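Local structure of hydrolase, alpha/beta hydrolase FOLD family (Staphylococcus aureus, 2XMZ) at residues A137-L140 and D141-I145; E163-V166 and E167-H170. The protein probably catalyses the formation of 2-succinyl-6-hydroxy-2,4-cyclohexadiene-1-carboxylate in menaquinone biosynthesis, using an alpha/beta hydrolase fold. One frame throughout, in Å; residues are numbered along the deposited sequence.

In the fold
After strand 110-114 of the central sheet, the chain leaves it for a run of four helices and returns only with strand 210-215; both contacts lie in this helical insertion, the cap region of the alpha/beta hydrolase fold. Contact 1 comes first, in the last turn of helix 123-143 and the bend into helix 145-152. Contact 2 follows where the loop after helix 145-152 enters helix 166-177. The two are in series, neither nested nor crossed, with centres about 25 Å apart. Each is local and closes no long loop. Outward, contact 1 ties helix 123-143 to helix 181-191, whereas contact 2 rests on helix 247-250, late in the chain.

Contact 1 (A137-L140 and D141-I145); sequences AKVL and DIAGI
D141 N donates to A137 O over 3.0 Å, an almost straight bond (174° at the hydrogen) of the i to i+4 helical kind. The next bond up, I142 N to K138 O, is weak and bent, but A143 N to V139 O is short at 2.7 Å. G144 N then closes the last turn on L140 O at 3.2 Å. Water 1 donates to both V139 O and G144 O, so the V139 carbonyl serves a backbone N-H and a solvent molecule at the helix end. These bonds form the C-terminal end of helix 123-143. G144 breaks it with a positive phi of 93° and is also the N-cap of helix 145-152, so a single glycine separates two helices of the cap region. Across the bend, L140 CD2 approaches I145 CD1 to 4.1 Å, the two side chains lying at a slant; I145 CG1, trans to its backbone N (chi1 -165°), carries CD1 back towards L140. On the outer surface A143 CB lies 4.3 Å from V139 CG1, and I142 lays CB, CG1 and CD1 against K138 O. D141 turns its carboxylate to helix 181-191, where OD2 forms a salt bridge with R189, and A137 packs on A185 of that helix.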
loop_
_atom_site.group_PDB
_atom_site.type_symbol
_atom_site.label_atom_id
_atom_site.label_comp_id
_atom_site.label_asym_id
_atom_site.label_seq_id
_atom_site.Cartn_x
_atom_site.Cartn_y
_atom_site.Cartn_z
ATOM N N ALA A 137 -5.666 11.149 14.536
ATOM C CA ALA A 137 -6.237 12.229 13.705
ATOM C C ALA A 137 -6.394 13.547 14.483
ATOM O O ALA A 137 -6.022 14.605 13.991
ATOM C CB ALA A 137 -7.563 11.799 13.073
ATOM N N LYS A 138 -6.925 13.481 15.704
ATOM C CA LYS A 138 -7.032 14.677 16.543
ATOM C C LYS A 138 -5.658 15.312 16.795
ATOM O O LYS A 138 -5.512 16.523 16.681
ATOM C CB LYS A 138 -7.753 14.378 17.870
ATOM C CG LYS A 138 -9.290 14.238 17.774
ATOM C CD LYS A 138 -9.800 13.369 18.927
ATOM C CE LYS A 138 -11.124 13.872 19.506
ATOM N NZ LYS A 138 -12.274 13.189 18.867
ATOM N N VAL A 139 -4.657 14.489 17.101
ATOM C CA VAL A 139 -3.279 14.960 17.318
ATOM C C VAL A 139 -2.742 15.680 16.070
ATOM O O VAL A 139 -2.036 16.683 16.171
ATOM C CB VAL A 139 -2.323 13.795 17.690
ATOM C CG1 VAL A 139 -0.878 14.292 17.786
ATOM C CG2 VAL A 139 -2.743 13.138 19.015
ATOM N N LEU A 140 -3.085 15.160 14.894
ATOM C CA LEU A 140 -2.659 15.767 13.635
ATOM C C LEU A 140 -3.311 17.135 13.415
ATOM O O LEU A 140 -2.606 18.118 13.237
ATOM C CB LEU A 140 -2.921 14.820 12.456
ATOM C CG LEU A 140 -1.873 13.709 12.266
ATOM C CD1 LEU A 140 -2.461 12.485 11.511
ATOM C CD2 LEU A 140 -0.656 14.273 11.523
ATOM N N ASP A 141 -4.646 17.190 13.439
ATOM C CA ASP A 141 -5.412 18.439 13.286
ATOM C C ASP A 141 -4.946 19.561 14.225
ATOM O O ASP A 141 -5.095 20.750 13.907
ATOM C CB ASP A 141 -6.900 18.183 13.559
ATOM C CG ASP A 141 -7.684 17.767 12.321
ATOM O OD1 ASP A 141 -7.129 17.771 11.190
ATOM O OD2 ASP A 141 -8.888 17.440 12.496
ATOM N N ILE A 142 -4.399 19.173 15.377
ATOM C CA ILE A 142 -4.051 20.106 16.460
ATOM C C ILE A 142 -2.541 20.383 16.585
ATOM O O ILE A 142 -2.127 21.544 16.549
ATOM C CB ILE A 142 -4.648 19.639 17.835
ATOM C CG1 ILE A 142 -6.185 19.636 17.771
ATOM C CG2 ILE A 142 -4.146 20.529 18.992
ATOM C CD1 ILE A 142 -6.884 18.999 18.978
ATOM N N ALA A 143 -1.728 19.329 16.711
ATOM C CA ALA A 143 -0.289 19.497 16.962
ATOM C C ALA A 143 0.607 19.583 15.709
ATOM O O ALA A 143 1.781 19.960 15.806
ATOM C CB ALA A 143 0.221 18.427 17.940
ATOM N N GLY A 144 0.062 19.234 14.546
ATOM C CA GLY A 144 0.775 19.415 13.270
ATOM C C GLY A 144 1.582 18.216 12.795
ATOM O O GLY A 144 1.644 17.188 13.472
ATOM N N ILE A 145 2.230 18.352 11.639
ATOM C CA ILE A 145 2.880 17.196 11.006
ATOM C C ILE A 145 4.158 16.793 11.738
ATOM O O ILE A 145 4.351 15.617 12.022
ATOM C CB ILE A 145 3.137 17.397 9.473
ATOM C CG1 ILE A 145 3.456 16.059 8.789
ATOM C CG2 ILE A 145 4.254 18.416 9.200
ATOM C CD1 ILE A 145 2.370 15.018 8.934
HETATM O O HOH W 1 1.005 16.152 15.826
#

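Contact 2 (E163-V166 and E167-H170); sequences ELPV and EIQH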
loop_
_atom_site.group_PDB
_atom_site.type_symbol
_atom_site.label_atom_id
_atom_site.label_comp_id
_atom_site.label_asym_id
_atom_site.label_seq_id
_atom_site.Cartn_x
_atom_site.Cartn_y
_atom_site.Cartn_z
ATOM N N GLU A 163 18.008 1.525 11.776
ATOM C CA GLU A 163 19.228 0.913 11.290
ATOM C C GLU A 163 19.557 1.273 9.829
ATOM O O GLU A 163 20.624 0.912 9.327
ATOM C CB GLU A 163 19.134 -0.612 11.456
ATOM C CG GLU A 163 19.351 -1.090 12.895
ATOM C CD GLU A 163 20.797 -0.975 13.321
ATOM O OE1 GLU A 163 21.255 0.149 13.651
ATOM O OE2 GLU A 163 21.484 -2.019 13.327
ATOM N N LEU A 164 18.652 1.976 9.157
ATOM C CA LEU A 164 18.842 2.330 7.747
ATOM C C LEU A 164 19.914 3.396 7.557
ATOM O O LEU A 164 20.253 4.099 8.511
ATOM C CB LEU A 164 17.515 2.779 7.119
ATOM C CG LEU A 164 16.535 1.623 6.908
ATOM C CD1 LEU A 164 15.163 2.118 6.506
ATOM C CD2 LEU A 164 17.075 0.565 5.923
ATOM N N PRO A 165 20.469 3.504 6.327
ATOM C CA PRO A 165 21.447 4.551 6.091
ATOM C C PRO A 165 20.766 5.902 6.280
ATOM O O PRO A 165 19.583 6.046 5.968
ATOM C CB PRO A 165 21.844 4.349 4.621
ATOM C CG PRO A 165 21.467 2.943 4.307
ATOM C CD PRO A 165 20.210 2.725 5.102
ATOM N N VAL A 166 21.515 6.871 6.799
ATOM C CA VAL A 166 20.953 8.180 7.152
ATOM C C VAL A 166 20.190 8.869 5.999
ATOM O O VAL A 166 19.174 9.528 6.241
ATOM C CB VAL A 166 22.015 9.086 7.842
ATOM C CG1 VAL A 166 23.199 9.394 6.911
ATOM C CG2 VAL A 166 21.380 10.355 8.374
ATOM N N GLU A 167 20.642 8.665 4.756
ATOM C CA GLU A 167 19.971 9.225 3.572
ATOM C C GLU A 167 18.556 8.699 3.468
ATOM O O GLU A 167 17.627 9.442 3.154
ATOM C CB GLU A 167 20.652 8.837 2.253
ATOM C CG GLU A 167 22.114 8.656 2.285
ATOM C CD GLU A 167 22.538 7.300 2.744
ATOM O OE1 GLU A 167 22.431 6.333 1.952
ATOM O OE2 GLU A 167 23.003 7.219 3.897
ATOM N N ILE A 168 18.422 7.389 3.671
ATOM C CA ILE A 168 17.138 6.726 3.564
ATOM C C ILE A 168 16.219 7.238 4.667
ATOM O O ILE A 168 15.067 7.580 4.404
ATOM C CB ILE A 168 17.277 5.166 3.531
ATOM C CG1 ILE A 168 17.568 4.672 2.102
ATOM C CG2 ILE A 168 16.000 4.495 3.959
ATOM C CD1 ILE A 168 19.014 4.689 1.681
ATOM N N GLN A 169 16.733 7.337 5.888
ATOM C CA GLN A 169 15.912 7.833 6.994
ATOM C C GLN A 169 15.459 9.286 6.736
ATOM O O GLN A 169 14.295 9.613 6.956
ATOM C CB GLN A 169 16.620 7.668 8.344
ATOM C CG GLN A 169 16.957 6.208 8.688
ATOM C CD GLN A 169 17.453 6.021 10.113
ATOM O OE1 GLN A 169 16.742 6.313 11.075
ATOM N NE2 GLN A 169 18.663 5.500 10.254
ATOM N N HIS A 170 16.369 10.121 6.229
ATOM C CA HIS A 170 16.045 11.466 5.734
ATOM C C HIS A 170 14.903 11.481 4.707
ATOM O O HIS A 170 13.934 12.228 4.884
ATOM C CB HIS A 170 17.298 12.136 5.148
ATOM C CG HIS A 170 17.044 13.469 4.506
ATOM N ND1 HIS A 170 17.027 14.649 5.220
ATOM C CD2 HIS A 170 16.843 13.813 3.209
ATOM C CE1 HIS A 170 16.800 15.658 4.398
ATOM N NE2 HIS A 170 16.691 15.178 3.171
HETATM O O HOH W 2 24.355 6.289 6.472
#
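P165 and Q169 meet in the first turn of helix 166-177, with P165 as its N-cap residue, where the cap region of the alpha/beta hydrolase fold passes from loop to helix. Two backbone bonds set the turn: Q169 N reaches P165 O at 3.1 Å, and H170 N reaches V166 O at 2.9 Å, nearly straight at 170°. I168 N adds a weak bond to P165 O. The side chain of Q169 reaches back to the loop: chi1 of -60° sets CG on the side of the backbone N, and the chain runs on extended from there. Its NE2 donates to L164 O at 2.7 Å, approaching from above that carbonyl's plane while the oxygen lies near the plane of the amide. A weak bond from NE2 to L162 O gives the amide a second hold on the loop.

Apolar contacts come from L164, P165 and I168. L164 CD1 lies 3.6 Å from I168 CG2, the two side chains roughly perpendicular, and both lean on V249 of helix 247-250. The P165 ring runs beside I168, with P165 CG 4.0 Å from I168 CD1.

Solvent joins in at E167, whose side chain bends at chi2 (84°) to bring its carboxylate against P165 CB. Water 2 accepts from V166 N at 2.9 Å and donates to E167 OE2 at 3.1 Å.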